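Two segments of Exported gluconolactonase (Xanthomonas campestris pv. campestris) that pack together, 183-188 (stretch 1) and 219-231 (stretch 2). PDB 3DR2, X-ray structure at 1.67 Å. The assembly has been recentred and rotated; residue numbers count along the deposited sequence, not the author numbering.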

# COMPACT_ATOMS: atom_id res chain seq x y z
N ARG A 183 -13.71 16.45 24.53
CA ARG A 183 -13.38 17.31 23.40
C ARG A 183 -12.61 18.46 24.03
O ARG A 183 -13.19 19.31 24.71
N MET A 184 -11.30 18.50 23.79
CA MET A 184 -10.45 19.51 24.39
C MET A 184 -10.19 20.77 23.57
O MET A 184 -9.91 21.84 24.13
N ALA A 185 -10.28 20.66 22.25
CA ALA A 185 -10.06 21.81 21.39
C ALA A 185 -10.36 21.44 19.95
O ALA A 185 -10.24 20.28 19.56
N ASP A 186 -10.78 22.43 19.17
CA ASP A 186 -11.07 22.19 17.76
C ASP A 186 -9.99 22.91 16.97
O ASP A 186 -9.62 24.04 17.29
N LEU A 187 -9.47 22.25 15.94
CA LEU A 187 -8.43 22.83 15.11
C LEU A 187 -8.71 22.54 13.64
O LEU A 187 -9.75 22.00 13.29
N ASP A 188 -7.77 22.92 12.78
CA ASP A 188 -7.92 22.69 11.35
C ASP A 188 -6.94 21.58 10.98
O ASP A 188 -5.75 21.82 10.85
N ALA A 219 0.71 25.73 20.25
CA ALA A 219 0.93 25.40 21.65
C ALA A 219 -0.28 25.81 22.48
O ALA A 219 -0.89 26.84 22.24
N PHE A 220 -0.62 24.96 23.45
CA PHE A 220 -1.75 25.21 24.34
C PHE A 220 -1.27 25.09 25.78
O PHE A 220 -0.29 24.40 26.07
N ALA A 221 -1.97 25.77 26.68
CA ALA A 221 -1.64 25.69 28.09
C ALA A 221 -2.56 24.62 28.66
O ALA A 221 -3.78 24.69 28.51
N TRP A 222 -1.98 23.60 29.30
CA TRP A 222 -2.77 22.54 29.90
C TRP A 222 -2.79 22.81 31.40
O TRP A 222 -1.86 22.46 32.12
N ARG A 223 -3.84 23.47 31.85
CA ARG A 223 -3.98 23.78 33.27
C ARG A 223 -5.45 23.64 33.65
O ARG A 223 -6.34 23.94 32.85
N ASP A 224 -5.69 23.20 34.88
CA ASP A 224 -7.04 22.95 35.34
C ASP A 224 -7.53 21.75 34.54
O ASP A 224 -6.79 20.78 34.36
N GLY A 225 -8.75 21.80 34.04
CA GLY A 225 -9.25 20.68 33.27
C GLY A 225 -9.42 21.01 31.81
O GLY A 225 -10.26 20.43 31.13
N ALA A 226 -8.62 21.95 31.31
CA ALA A 226 -8.75 22.33 29.91
C ALA A 226 -7.49 22.93 29.30
O ALA A 226 -6.50 23.19 30.00
N LEU A 227 -7.55 23.13 27.99
CA LEU A 227 -6.46 23.72 27.24
C LEU A 227 -6.76 25.21 27.14
O LEU A 227 -7.89 25.60 26.82
N HIS A 228 -5.77 26.03 27.43
CA HIS A 228 -5.94 27.47 27.40
C HIS A 228 -4.85 28.13 26.57
O HIS A 228 -3.93 27.47 26.08
N ASP A 229 -4.97 29.45 26.43
CA ASP A 229 -4.01 30.28 25.71
C ASP A 229 -3.40 29.70 24.45
O ASP A 229 -2.19 29.49 24.37
N ARG A 230 -4.24 29.48 23.45
CA ARG A 230 -3.82 28.96 22.15
C ARG A 230 -2.86 29.95 21.51
O ARG A 230 -3.11 31.16 21.52
N ARG A 231 -1.76 29.45 20.95
CA ARG A 231 -0.77 30.33 20.32
C ARG A 231 0.10 29.58 19.31
O ARG A 231 0.31 28.37 19.43

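Stretch 2 is a β-hairpin. Strand 219-223 runs out, a type II' turn from R223 to A226 reverses the chain, and strand 226-231 returns. Stretch 1 contributes a strand that lies alongside the hairpin, and the two stretches bury 344 Å² between them. No direct backbone hydrogen bond joins them. Apolar side chains, R230 and one water make the contact, with a few backbone atoms.

A219 begins the segment out of reach of stretch 1. Its backbone pairs with R231 in the hairpin: A219 N donates to R231 O at 2.8 Å.

F220 is buried and its CA-to-CB bond points toward stretch 1. With chi1 at -71° (m) and chi2 at -88°, the ring reaches two residues. L187 CD2 lies at the ring edge, 3.9 Å from F220 CE2. A185 CB approaches obliquely, 4.3 Å from F220 CZ. L187 is m at chi1 and p at chi2; its CB points sideways, but the end of its side chain comes nearer to the hairpin.

A221 makes no contact with stretch 1. W222 starts sideways, yet its t rotamer carries the indole closer. W222 CZ3 meets M184 CE at 4.0 Å, an oblique apolar contact.

R223 and D224 do not touch stretch 1. R223, p at chi1, crosses its own hairpin to form a salt bridge with D229, with R223 NH1 2.9 Å from D229 OD2.

G225 has no side chain, but its carbonyl takes part: G225 O is 3.7 Å from M184 CE. A226 follows, with its CB sideways. Its backbone is touched by the same methyl, A226 CA lying 4.0 Å from M184 CE. M184 is m at all three chi angles. This folded conformation brings its terminal methyl to W222, G225 and A226 together.

L227 points toward stretch 1 in the m, t rotamer. L227 CD1 lies 3.8 Å from M184 CB and 4.0 Å from A185 CB. Both of these residues also point toward the hairpin. Beside this apolar patch, water 1 links the two backbones. The oxygen of water 1 donates to M184 O at 2.7 Å and accepts from L227 N at 2.8 Å, so it satisfies two main-chain groups that do not bond directly.

H228 and D229 stay clear of stretch 1.

R230 supplies the direct polar link. It points toward stretch 1 with chi1 to chi3 all t, and this extended chain delivers the guanidinium to a backbone carbonyl. R230 NH1 donates to D186 O at 2.8 Å, and R230 NH2 donates to D186 O at 2.7 Å. The carbonyl oxygen sits at the guanidinium edge, near its plane, where both nitrogens can reach it. L187 CG is also close, 3.3 Å from R230 NH2. The CA-to-CB bond of D186 points away. D186 OD2 forms a salt bridge with R183 NH2 at 2.7 Å.

R231 closes the segment without touching stretch 1. R231 NH1 donates to D229 O at 2.8 Å.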

# COMPACT_ATOMS: atom_id res chain seq x y z
CB ARG A 183 -14.67 17.79 22.75
CG ARG A 183 -14.53 18.76 21.60
CD ARG A 183 -15.91 19.10 21.09
NE ARG A 183 -15.93 20.18 20.11
CZ ARG A 183 -17.04 20.62 19.53
NH1 ARG A 183 -18.21 20.08 19.84
NH2 ARG A 183 -16.99 21.62 18.65
CB MET A 184 -9.12 18.87 24.78
CG MET A 184 -9.27 17.53 25.48
SD MET A 184 -10.29 17.61 26.98
CE MET A 184 -9.51 18.98 27.78
CB ALA A 185 -8.63 22.28 21.51
CB ASP A 186 -12.45 22.72 17.38
CG ASP A 186 -13.57 22.13 18.22
OD1 ASP A 186 -13.45 20.96 18.65
OD2 ASP A 186 -14.57 22.84 18.45
CB LEU A 187 -7.06 22.25 15.51
CG LEU A 187 -6.65 22.30 16.99
CD1 LEU A 187 -7.30 21.15 17.75
CD2 LEU A 187 -5.14 22.20 17.12
CB ASP A 188 -7.56 23.96 10.56
CG ASP A 188 -8.00 23.90 9.11
OD1 ASP A 188 -8.30 22.79 8.61
OD2 ASP A 188 -8.05 24.96 8.47
CB ALA A 219 2.18 26.11 22.16
CB PHE A 220 -2.83 24.16 24.14
CG PHE A 220 -3.58 24.27 22.85
CD1 PHE A 220 -4.70 25.09 22.76
CD2 PHE A 220 -3.21 23.51 21.75
CE1 PHE A 220 -5.45 25.14 21.58
CE2 PHE A 220 -3.95 23.55 20.57
CZ PHE A 220 -5.07 24.37 20.48
CB ALA A 221 -1.91 27.03 28.78
CB TRP A 222 -2.12 21.17 29.62
CG TRP A 222 -2.72 20.00 30.38
CD1 TRP A 222 -2.02 19.03 31.05
CD2 TRP A 222 -4.11 19.64 30.50
NE1 TRP A 222 -2.88 18.10 31.58
CE2 TRP A 222 -4.17 18.45 31.25
CE3 TRP A 222 -5.30 20.22 30.04
CZ2 TRP A 222 -5.38 17.82 31.56
CZ3 TRP A 222 -6.51 19.59 30.35
CH2 TRP A 222 -6.53 18.40 31.10
CB ARG A 223 -3.48 25.20 33.57
CG ARG A 223 -4.23 26.32 32.90
CD ARG A 223 -3.83 27.66 33.51
NE ARG A 223 -4.62 28.77 33.00
CZ ARG A 223 -4.53 29.24 31.76
NH1 ARG A 223 -3.66 28.69 30.91
NH2 ARG A 223 -5.29 30.25 31.37
CB ASP A 224 -7.94 24.16 35.09
CG ASP A 224 -7.81 25.20 36.18
OD1 ASP A 224 -6.71 25.79 36.32
OD2 ASP A 224 -8.81 25.43 36.90
CB ALA A 226 -9.91 23.31 29.74
CB LEU A 227 -6.38 23.10 25.84
CG LEU A 227 -6.05 21.60 25.82
CD1 LEU A 227 -6.09 21.08 24.39
CD2 LEU A 227 -4.68 21.38 26.45
CB HIS A 228 -5.89 28.04 28.82
CG HIS A 228 -7.02 27.57 29.70
ND1 HIS A 228 -8.31 28.03 29.57
CD2 HIS A 228 -7.04 26.68 30.72
CE1 HIS A 228 -9.08 27.45 30.47
NE2 HIS A 228 -8.33 26.63 31.18
CB ASP A 229 -2.91 30.70 26.68
CG ASP A 229 -3.47 31.19 28.01
OD1 ASP A 229 -4.42 32.00 27.99
OD2 ASP A 229 -2.96 30.77 29.07
CB ARG A 230 -5.06 28.78 21.29
CG ARG A 230 -4.90 28.06 19.98
CD ARG A 230 -6.31 27.67 19.54
NE ARG A 230 -6.38 26.89 18.32
CZ ARG A 230 -7.43 26.15 17.98
NH1 ARG A 230 -8.49 26.11 18.79
NH2 ARG A 230 -7.44 25.48 16.84
CB ARG A 231 0.13 30.93 21.40
CG ARG A 231 0.81 29.87 22.25
CD ARG A 231 1.62 30.46 23.38
NE ARG A 231 2.30 29.42 24.16
CZ ARG A 231 1.70 28.57 24.98
NH1 ARG A 231 0.38 28.60 25.15
NH2 ARG A 231 2.42 27.68 25.65
O HOH W 1 -9.95 22.20 26.79